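Local structure of transcriptional protein SWT1 (Saccharomyces cerevisiae, 4PQZ) at residues K105-K109 with F131-V135; F52-T57 with L139-F143; Q45-T49 with Q154-W158. The protein takes part in transcription, probably as an activator, and has RNA endonuclease activity, with this chain forming its C-terminal HEPN-like domain. All coordinates share one frame; numbering follows the deposited sequence.

Contact 1 (K105-K109 with F131-V135); sequences KNEWK and FWETV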
loop_
_atom_site.group_PDB
_atom_site.type_symbol
_atom_site.label_atom_id
_atom_site.label_comp_id
_atom_site.label_asym_id
_atom_site.label_seq_id
_atom_site.Cartn_x
_atom_site.Cartn_y
_atom_site.Cartn_z
ATOM N N LYS A 105 -0.295 10.890 11.302
ATOM C CA LYS A 105 -0.203 11.691 10.080
ATOM C C LYS A 105 1.224 11.833 9.556
ATOM O O LYS A 105 1.501 11.514 8.403
ATOM C CB LYS A 105 -0.827 13.077 10.315
ATOM C CG LYS A 105 -0.593 14.098 9.182
ATOM C CD LYS A 105 -1.517 15.319 9.297
ATOM C CE LYS A 105 -1.135 16.440 8.326
ATOM N NZ LYS A 105 -1.250 16.050 6.893
ATOM N N ASN A 106 2.129 12.287 10.421
ATOM C CA ASN A 106 3.530 12.525 10.056
ATOM C C ASN A 106 4.304 11.352 9.404
ATOM O O ASN A 106 5.284 11.568 8.688
ATOM C CB ASN A 106 4.286 13.081 11.266
ATOM C CG ASN A 106 5.713 13.466 10.935
ATOM O OD1 ASN A 106 5.965 14.520 10.350
ATOM N ND2 ASN A 106 6.659 12.609 11.310
ATOM N N GLU A 107 3.854 10.119 9.633
ATOM C CA GLU A 107 4.459 8.934 9.013
ATOM C C GLU A 107 4.430 8.996 7.462
ATOM O O GLU A 107 5.279 8.389 6.783
ATOM C CB GLU A 107 3.742 7.667 9.517
ATOM C CG GLU A 107 4.653 6.457 9.834
ATOM C CD GLU A 107 5.005 5.655 8.595
ATOM O OE1 GLU A 107 4.272 5.789 7.592
ATOM O OE2 GLU A 107 6.006 4.903 8.613
ATOM N N TRP A 108 3.451 9.721 6.912
ATOM C CA TRP A 108 3.247 9.770 5.458
ATOM C C TRP A 108 3.846 10.997 4.788
ATOM O O TRP A 108 3.781 11.144 3.571
ATOM C CB TRP A 108 1.763 9.676 5.137
ATOM C CG TRP A 108 1.151 8.484 5.792
ATOM C CD1 TRP A 108 0.355 8.476 6.897
ATOM C CD2 TRP A 108 1.338 7.116 5.418
ATOM N NE1 TRP A 108 -0.002 7.201 7.210
ATOM C CE2 TRP A 108 0.592 6.341 6.327
ATOM C CE3 TRP A 108 2.037 6.472 4.387
ATOM C CZ2 TRP A 108 0.537 4.946 6.245
ATOM C CZ3 TRP A 108 1.974 5.074 4.304
ATOM C CH2 TRP A 108 1.243 4.335 5.235
ATOM N N LYS A 109 4.446 11.866 5.586
ATOM C CA LYS A 109 5.087 13.067 5.068
ATOM C C LYS A 109 6.266 12.711 4.159
ATOM O O LYS A 109 6.432 13.278 3.076
ATOM C CB LYS A 109 5.532 13.945 6.239
ATOM C CG LYS A 109 5.825 15.404 5.895
ATOM C CD LYS A 109 5.694 16.277 7.144
ATOM C CE LYS A 109 6.706 17.407 7.148
ATOM N NZ LYS A 109 6.859 17.996 5.795
ATOM N N PHE A 131 5.565 -4.079 6.149
ATOM C CA PHE A 131 5.002 -2.763 6.463
ATOM C C PHE A 131 3.680 -2.609 5.722
ATOM O O PHE A 131 2.648 -2.243 6.309
ATOM C CB PHE A 131 5.971 -1.641 6.078
ATOM C CG PHE A 131 5.373 -0.262 6.164
ATOM C CD1 PHE A 131 5.316 0.411 7.378
ATOM C CD2 PHE A 131 4.878 0.367 5.027
ATOM C CE1 PHE A 131 4.766 1.675 7.459
ATOM C CE2 PHE A 131 4.332 1.636 5.097
ATOM C CZ PHE A 131 4.272 2.284 6.311
ATOM N N TRP A 132 3.724 -2.936 4.435
ATOM C CA TRP A 132 2.588 -2.727 3.542
ATOM C C TRP A 132 1.433 -3.703 3.751
ATOM O O TRP A 132 0.292 -3.370 3.466
ATOM C CB TRP A 132 3.056 -2.725 2.087
ATOM C CG TRP A 132 3.737 -1.442 1.762
ATOM C CD1 TRP A 132 5.064 -1.252 1.473
ATOM C CD2 TRP A 132 3.135 -0.147 1.753
ATOM N NE1 TRP A 132 5.315 0.087 1.258
ATOM C CE2 TRP A 132 4.146 0.783 1.423
ATOM C CE3 TRP A 132 1.835 0.315 1.984
ATOM C CZ2 TRP A 132 3.889 2.148 1.314
ATOM C CZ3 TRP A 132 1.586 1.672 1.873
ATOM C CH2 TRP A 132 2.610 2.573 1.543
ATOM N N GLU A 133 1.751 -4.896 4.252
ATOM C CA GLU A 133 0.758 -5.887 4.661
ATOM C C GLU A 133 -0.109 -5.313 5.777
ATOM O O GLU A 133 -1.340 -5.301 5.670
ATOM C CB GLU A 133 1.447 -7.190 5.115
ATOM C CG GLU A 133 0.591 -8.065 6.013
ATOM C CD GLU A 133 1.242 -9.403 6.345
ATOM O OE1 GLU A 133 2.243 -9.768 5.698
ATOM O OE2 GLU A 133 0.747 -10.094 7.260
ATOM N N THR A 134 0.550 -4.832 6.834
ATOM C CA THR A 134 -0.111 -4.195 7.971
ATOM C C THR A 134 -0.953 -2.994 7.489
ATOM O O THR A 134 -2.127 -2.897 7.825
ATOM C CB THR A 134 0.946 -3.718 9.021
ATOM O OG1 THR A 134 1.735 -4.826 9.457
ATOM C CG2 THR A 134 0.289 -3.061 10.246
ATOM N N VAL A 135 -0.340 -2.109 6.690
ATOM C CA VAL A 135 -0.984 -0.894 6.168
ATOM C C VAL A 135 -2.187 -1.170 5.243
ATOM O O VAL A 135 -3.248 -0.548 5.387
ATOM C CB VAL A 135 0.040 0.012 5.440
ATOM C CG1 VAL A 135 -0.645 1.091 4.614
ATOM C CG2 VAL A 135 1.007 0.632 6.443
#
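Trp108, at the end of the 3-10 turn 105-108, and Val135 of helix 122-139 mark the nearest backbone approach. Their CA atoms are 11.5 Å apart. No hydrogen bond joins the two segments, so side chains alone bridge the distance. The turn is closed by a bond from Trp108 N to Lys105 O. The indole carries most of the contact. Its CG lies anti to the carbonyl carbon (chi1 -53°), and the six-membered ring reaches the helix with its far corner. There CH2 meets Phe131 CZ at 3.8 Å, and the same carbon also touches both methyls of Val135. The neighbouring corner, CZ3, is 3.8 Å from CH2 of Trp132, which lies at the edge of the Trp108 ring. The Trp108 and Phe131 rings meet at a slant, with planes at 54°. In this all-helical HEPN-like domain, the contact packs the loop between helices 90-97 and 113-116 against helix 122-139. Helix 79-88 adds Ile86 and Tyr87 around the indole, and Trp90 meets it with its ring. The Glu107 chain bends at chi2 (-83°), which brings OE1 over the centre of one face of the indole, 3.7 Å from its plane. Glu107 OE2 also comes within 3.6 Å of Phe131 CE1. Trp132 NE1 is hydrogen-bonded to Leu115 O. Phe131 CD2 lies over the centre of one face of the Trp132 ring.

Contact 2 (F52-T57 with L139-F143); sequences FAIDHT and LFSKF
Phe143 packs against Phe52, Ala53, His56 and Thr57 of helix 35-62. With Phe52, His56 and Phe140 it forms an aromatic cluster, at the point where this all-helical, HEPN-like fold turns from helix 122-139 into helix 145-163. His56 directs its ring edge at one face of Phe143 in a T-shaped pair, with centroids 5.0 Å apart and planes at 69°. On the opposite face of Phe143 lies the carbonyl oxygen of Leu139. Along the rim, Thr57 OG1 is 3.4 Å from Phe143 CE1, and Ala53 O is 3.6 Å from Phe143 CZ. Phe52 CG is anti to the backbone N (chi1 168°), which swings its ring toward Phe140 and Phe143. Phe52 CE2 lies 3.7 Å from Phe143 CE2. Phe140 sets its CZ at the edge of the Phe52 ring, with planes at 45°. The small Ala53 is consistent with the close backbones, its CA 6.1 Å from that of Leu139. Phe140 and Phe143 are the ends of a type I turn, closed by Phe143 N to Phe140 O at 2.8 Å. Farther out, Phe94 of helix 90-97 touches Thr57 and Leu139, and Glu147 of helix 145-163 touches Phe52 and His56. Ala53 CB lies 3.8 Å from Phe140 CE1.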
loop_
_atom_site.group_PDB
_atom_site.type_symbol
_atom_site.label_atom_id
_atom_site.label_comp_id
_atom_site.label_asym_id
_atom_site.label_seq_id
_atom_site.Cartn_x
_atom_site.Cartn_y
_atom_site.Cartn_z
ATOM N N PHE A 52 -5.184 0.851 -5.858
ATOM C CA PHE A 52 -6.586 0.435 -5.791
ATOM C C PHE A 52 -7.260 0.960 -4.532
ATOM O O PHE A 52 -8.354 1.531 -4.607
ATOM C CB PHE A 52 -6.725 -1.102 -5.837
ATOM C CG PHE A 52 -8.118 -1.599 -5.482
ATOM C CD1 PHE A 52 -9.152 -1.558 -6.419
ATOM C CD2 PHE A 52 -8.394 -2.095 -4.212
ATOM C CE1 PHE A 52 -10.440 -2.009 -6.097
ATOM C CE2 PHE A 52 -9.673 -2.551 -3.880
ATOM C CZ PHE A 52 -10.697 -2.504 -4.822
ATOM N N ALA A 53 -6.596 0.758 -3.387
ATOM C CA ALA A 53 -7.153 1.117 -2.084
ATOM C C ALA A 53 -7.345 2.627 -1.926
ATOM O O ALA A 53 -8.363 3.087 -1.400
ATOM C CB ALA A 53 -6.293 0.572 -0.961
ATOM N N ILE A 54 -6.370 3.392 -2.394
ATOM C CA ILE A 54 -6.469 4.837 -2.335
ATOM C C ILE A 54 -7.523 5.372 -3.309
ATOM O O ILE A 54 -8.362 6.192 -2.925
ATOM C CB ILE A 54 -5.101 5.501 -2.548
ATOM C CG1 ILE A 54 -4.226 5.240 -1.314
ATOM C CG2 ILE A 54 -5.262 6.981 -2.800
ATOM C CD1 ILE A 54 -2.919 5.920 -1.360
ATOM N N ASP A 55 -7.498 4.881 -4.549
ATOM C CA ASP A 55 -8.516 5.197 -5.565
ATOM C C ASP A 55 -9.935 4.972 -5.060
ATOM O O ASP A 55 -10.792 5.838 -5.174
ATOM C CB ASP A 55 -8.293 4.351 -6.835
ATOM C CG ASP A 55 -9.243 4.738 -7.997
ATOM O OD1 ASP A 55 -8.930 5.672 -8.765
ATOM O OD2 ASP A 55 -10.296 4.092 -8.157
ATOM N N HIS A 56 -10.167 3.797 -4.490
ATOM C CA HIS A 56 -11.503 3.359 -4.093
ATOM C C HIS A 56 -12.063 4.191 -2.937
ATOM O O HIS A 56 -13.247 4.540 -2.901
ATOM C CB HIS A 56 -11.477 1.861 -3.714
ATOM C CG HIS A 56 -12.801 1.188 -3.854
ATOM N ND1 HIS A 56 -13.645 0.958 -2.782
ATOM C CD2 HIS A 56 -13.442 0.700 -4.942
ATOM C CE1 HIS A 56 -14.737 0.357 -3.204
ATOM N NE2 HIS A 56 -14.642 0.186 -4.517
ATOM N N THR A 57 -11.193 4.488 -1.988
ATOM C CA THR A 57 -11.566 5.259 -0.817
ATOM C C THR A 57 -11.851 6.737 -1.197
ATOM O O THR A 57 -12.832 7.326 -0.740
ATOM C CB THR A 57 -10.475 5.105 0.272
ATOM O OG1 THR A 57 -10.688 3.893 1.014
ATOM C CG2 THR A 57 -10.426 6.320 1.229
ATOM N N LEU A 139 -6.135 0.169 5.241
ATOM C CA LEU A 139 -6.676 0.771 4.026
ATOM C C LEU A 139 -7.832 -0.033 3.426
ATOM O O LEU A 139 -8.595 0.501 2.620
ATOM C CB LEU A 139 -5.587 0.989 2.966
ATOM C CG LEU A 139 -4.406 1.927 3.246
ATOM C CD1 LEU A 139 -3.426 1.857 2.076
ATOM C CD2 LEU A 139 -4.851 3.352 3.487
ATOM N N PHE A 140 -7.964 -1.305 3.818
ATOM C CA PHE A 140 -9.090 -2.145 3.366
ATOM C C PHE A 140 -10.207 -2.232 4.410
ATOM O O PHE A 140 -11.241 -2.855 4.165
ATOM C CB PHE A 140 -8.621 -3.574 3.020
ATOM C CG PHE A 140 -8.184 -3.752 1.580
ATOM C CD1 PHE A 140 -7.147 -2.995 1.052
ATOM C CD2 PHE A 140 -8.810 -4.683 0.761
ATOM C CE1 PHE A 140 -6.748 -3.156 -0.261
ATOM C CE2 PHE A 140 -8.411 -4.850 -0.564
ATOM C CZ PHE A 140 -7.370 -4.085 -1.068
ATOM N N SER A 141 -9.997 -1.596 5.564
ATOM C CA SER A 141 -10.818 -1.854 6.751
ATOM C C SER A 141 -12.321 -1.532 6.596
ATOM O O SER A 141 -13.142 -1.977 7.407
ATOM C CB SER A 141 -10.243 -1.144 7.983
ATOM O OG SER A 141 -10.452 0.261 7.917
ATOM N N LYS A 142 -12.678 -0.773 5.569
ATOM C CA LYS A 142 -14.083 -0.483 5.327
ATOM C C LYS A 142 -14.529 -0.997 3.974
ATOM O O LYS A 142 -15.619 -0.673 3.514
ATOM C CB LYS A 142 -14.369 1.018 5.446
ATOM C CG LYS A 142 -14.032 1.592 6.824
ATOM C CD LYS A 142 -14.563 3.002 6.942
ATOM C CE LYS A 142 -15.353 3.204 8.222
ATOM N NZ LYS A 142 -16.189 4.442 8.129
ATOM N N PHE A 143 -13.685 -1.806 3.340
ATOM C CA PHE A 143 -14.050 -2.412 2.069
ATOM C C PHE A 143 -15.013 -3.588 2.305
ATOM O O PHE A 143 -15.354 -3.927 3.450
ATOM C CB PHE A 143 -12.807 -2.864 1.292
ATOM C CG PHE A 143 -11.978 -1.730 0.742
ATOM C CD1 PHE A 143 -12.335 -0.397 0.968
ATOM C CD2 PHE A 143 -10.840 -1.996 -0.016
ATOM C CE1 PHE A 143 -11.552 0.657 0.460
ATOM C CE2 PHE A 143 -10.055 -0.942 -0.540
ATOM C CZ PHE A 143 -10.408 0.384 -0.294
#

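Contact 3 (Q45-T49 with Q154-W158); sequences QVKET and QIHEW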
loop_
_atom_site.group_PDB
_atom_site.type_symbol
_atom_site.label_atom_id
_atom_site.label_comp_id
_atom_site.label_asym_id
_atom_site.label_seq_id
_atom_site.Cartn_x
_atom_site.Cartn_y
_atom_site.Cartn_z
ATOM N N GLN A 45 2.927 -5.643 -7.305
ATOM C CA GLN A 45 1.589 -6.004 -6.836
ATOM C C GLN A 45 1.168 -5.189 -5.614
ATOM O O GLN A 45 0.031 -4.717 -5.541
ATOM C CB GLN A 45 1.475 -7.500 -6.554
ATOM C CG GLN A 45 1.272 -8.358 -7.806
ATOM C CD GLN A 45 1.374 -9.844 -7.508
ATOM O OE1 GLN A 45 1.311 -10.265 -6.350
ATOM N NE2 GLN A 45 1.544 -10.645 -8.551
ATOM N N VAL A 46 2.083 -5.026 -4.659
ATOM C CA VAL A 46 1.867 -4.119 -3.526
ATOM C C VAL A 46 1.474 -2.712 -4.005
ATOM O O VAL A 46 0.501 -2.136 -3.510
ATOM C CB VAL A 46 3.112 -4.024 -2.622
ATOM C CG1 VAL A 46 2.949 -2.906 -1.603
ATOM C CG2 VAL A 46 3.363 -5.362 -1.934
ATOM N N LYS A 47 2.228 -2.192 -4.976
ATOM C CA LYS A 47 1.919 -0.921 -5.650
ATOM C C LYS A 47 0.488 -0.858 -6.189
ATOM O O LYS A 47 -0.248 0.087 -5.893
ATOM C CB LYS A 47 2.899 -0.652 -6.801
ATOM C CG LYS A 47 4.131 0.163 -6.429
ATOM C CD LYS A 47 5.118 0.261 -7.606
ATOM C CE LYS A 47 4.603 1.158 -8.730
ATOM N NZ LYS A 47 5.417 1.025 -9.980
ATOM N N GLU A 48 0.102 -1.858 -6.977
ATOM C CA GLU A 48 -1.243 -1.911 -7.555
ATOM C C GLU A 48 -2.327 -1.937 -6.483
ATOM O O GLU A 48 -3.401 -1.365 -6.654
ATOM C CB GLU A 48 -1.396 -3.129 -8.458
ATOM C CG GLU A 48 -0.730 -2.997 -9.811
ATOM C CD GLU A 48 -0.888 -4.254 -10.644
ATOM O OE1 GLU A 48 -1.390 -5.270 -10.106
ATOM O OE2 GLU A 48 -0.511 -4.228 -11.834
ATOM N N THR A 49 -2.029 -2.600 -5.373
ATOM C CA THR A 49 -2.990 -2.768 -4.290
ATOM C C THR A 49 -3.132 -1.493 -3.455
ATOM O O THR A 49 -4.215 -1.170 -2.967
ATOM C CB THR A 49 -2.595 -3.989 -3.392
ATOM O OG1 THR A 49 -2.357 -5.124 -4.227
ATOM C CG2 THR A 49 -3.683 -4.333 -2.401
ATOM N N GLN A 154 -3.835 -12.434 -1.555
ATOM C CA GLN A 154 -2.687 -11.819 -2.209
ATOM C C GLN A 154 -1.476 -11.736 -1.270
ATOM O O GLN A 154 -0.332 -11.944 -1.687
ATOM C CB GLN A 154 -3.068 -10.438 -2.733
ATOM C CG GLN A 154 -2.565 -10.138 -4.129
ATOM C CD GLN A 154 -3.083 -8.811 -4.638
ATOM O OE1 GLN A 154 -4.126 -8.328 -4.191
ATOM N NE2 GLN A 154 -2.351 -8.207 -5.570
ATOM N N ILE A 155 -1.753 -11.443 0.001
ATOM C CA ILE A 155 -0.765 -11.406 1.085
ATOM C C ILE A 155 -0.112 -12.780 1.302
ATOM O O ILE A 155 1.099 -12.874 1.517
ATOM C CB ILE A 155 -1.421 -10.902 2.418
ATOM C CG1 ILE A 155 -1.735 -9.397 2.347
ATOM C CG2 ILE A 155 -0.558 -11.232 3.630
ATOM C CD1 ILE A 155 -2.402 -8.818 3.619
ATOM N N HIS A 156 -0.917 -13.835 1.233
ATOM C CA HIS A 156 -0.422 -15.205 1.398
ATOM C C HIS A 156 0.578 -15.540 0.293
ATOM O O HIS A 156 1.680 -16.019 0.566
ATOM C CB HIS A 156 -1.575 -16.219 1.408
ATOM C CG HIS A 156 -1.123 -17.652 1.467
ATOM N ND1 HIS A 156 -0.913 -18.326 2.655
ATOM C CD2 HIS A 156 -0.836 -18.539 0.480
ATOM C CE1 HIS A 156 -0.521 -19.559 2.397
ATOM N NE2 HIS A 156 -0.461 -19.714 1.084
ATOM N N GLU A 157 0.201 -15.257 -0.951
ATOM C CA GLU A 157 1.111 -15.437 -2.080
ATOM C C GLU A 157 2.417 -14.640 -1.938
ATOM O O GLU A 157 3.485 -15.116 -2.329
ATOM C CB GLU A 157 0.421 -15.070 -3.395
ATOM C CG GLU A 157 -0.874 -15.800 -3.650
ATOM C CD GLU A 157 -1.423 -15.502 -5.028
ATOM O OE1 GLU A 157 -0.610 -15.401 -5.972
ATOM O OE2 GLU A 157 -2.658 -15.358 -5.166
ATOM N N TRP A 158 2.338 -13.432 -1.382
ATOM C CA TRP A 158 3.537 -12.627 -1.173
ATOM C C TRP A 158 4.475 -13.280 -0.176
ATOM O O TRP A 158 5.668 -13.423 -0.451
ATOM C CB TRP A 158 3.192 -11.228 -0.677
ATOM C CG TRP A 158 2.459 -10.387 -1.674
ATOM C CD1 TRP A 158 2.412 -10.563 -3.033
ATOM C CD2 TRP A 158 1.656 -9.240 -1.386
ATOM N NE1 TRP A 158 1.625 -9.587 -3.605
ATOM C CE2 TRP A 158 1.151 -8.764 -2.616
ATOM C CE3 TRP A 158 1.312 -8.567 -0.207
ATOM C CZ2 TRP A 158 0.322 -7.644 -2.697
ATOM C CZ3 TRP A 158 0.493 -7.454 -0.290
ATOM C CH2 TRP A 158 0.005 -7.005 -1.524
#
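Gln45 and Trp158 share the one hydrogen bond that crosses between these helix segments. Trp158 NE1 donates to Gln45 OE1 at 2.8 Å. The N-H is bent from straight, at 150°, but it meets the oxygen in the carbonyl plane, on a lone pair. The oxygen also lies close to the plane of the indole, so both flat groups are well placed for the bond, though their planes are 33° apart. The Gln45 chain, extended beyond CG (chi2 171°), carries OE1 out to the indole nitrogen.

A second polar group surrounds Thr49. Its OG1 stands 3.4 Å from Gln154 NE2. The same hydroxyl donates to Gln45 O at 2.8 Å, from above the carbonyl plane. Thr49 N reaches that oxygen from the other face, so Gln45 O accepts two bonds.

The two segments run nearly antiparallel, with axes 11.8 Å apart. They lie on helices 35-62 and 145-163, the first and last helices of this HEPN-like domain. The wide spacing leaves room for the indole between them.

The apolar part of the contact is a CH-pi interaction. Val46 CG2 sits 3.8 Å from the centroid of the Trp158 six-membered ring, almost on its normal. On the opposite face, offset toward the rim near Trp158 CG, lies Gln154 O, 3.2 Å above the plane. If Trp158 gave way to an alanine here, Gln45 OE1 would probably lose its indole donor and a gap would open beside Val46 CG2. Helix 122-139 closes in from another side, with Phe128 and Trp132 touching Val46.

Overall arrangement
The three contacts tie together a compact domain with no strands, and their centres lie 14 to 16 Å apart. Helix 35-62 serves both contact 2 and contact 3. Contact 1 uses helix 122-139, and contact 2 uses residues 139-143, at the passage from that helix to helix 145-163. Contact 3 uses helix 145-163 itself. Along the chain the spans are nested, with contact 1 within contact 2 and contact 2 within contact 3. Contact 3 joins the first and last helices of the domain. Contacts 1 and 3 lie on opposite sides of the centre yet meet where Trp132 CB packs on Val46 CG1. Contacts 2 and 3 touch through Phe140 and Thr49.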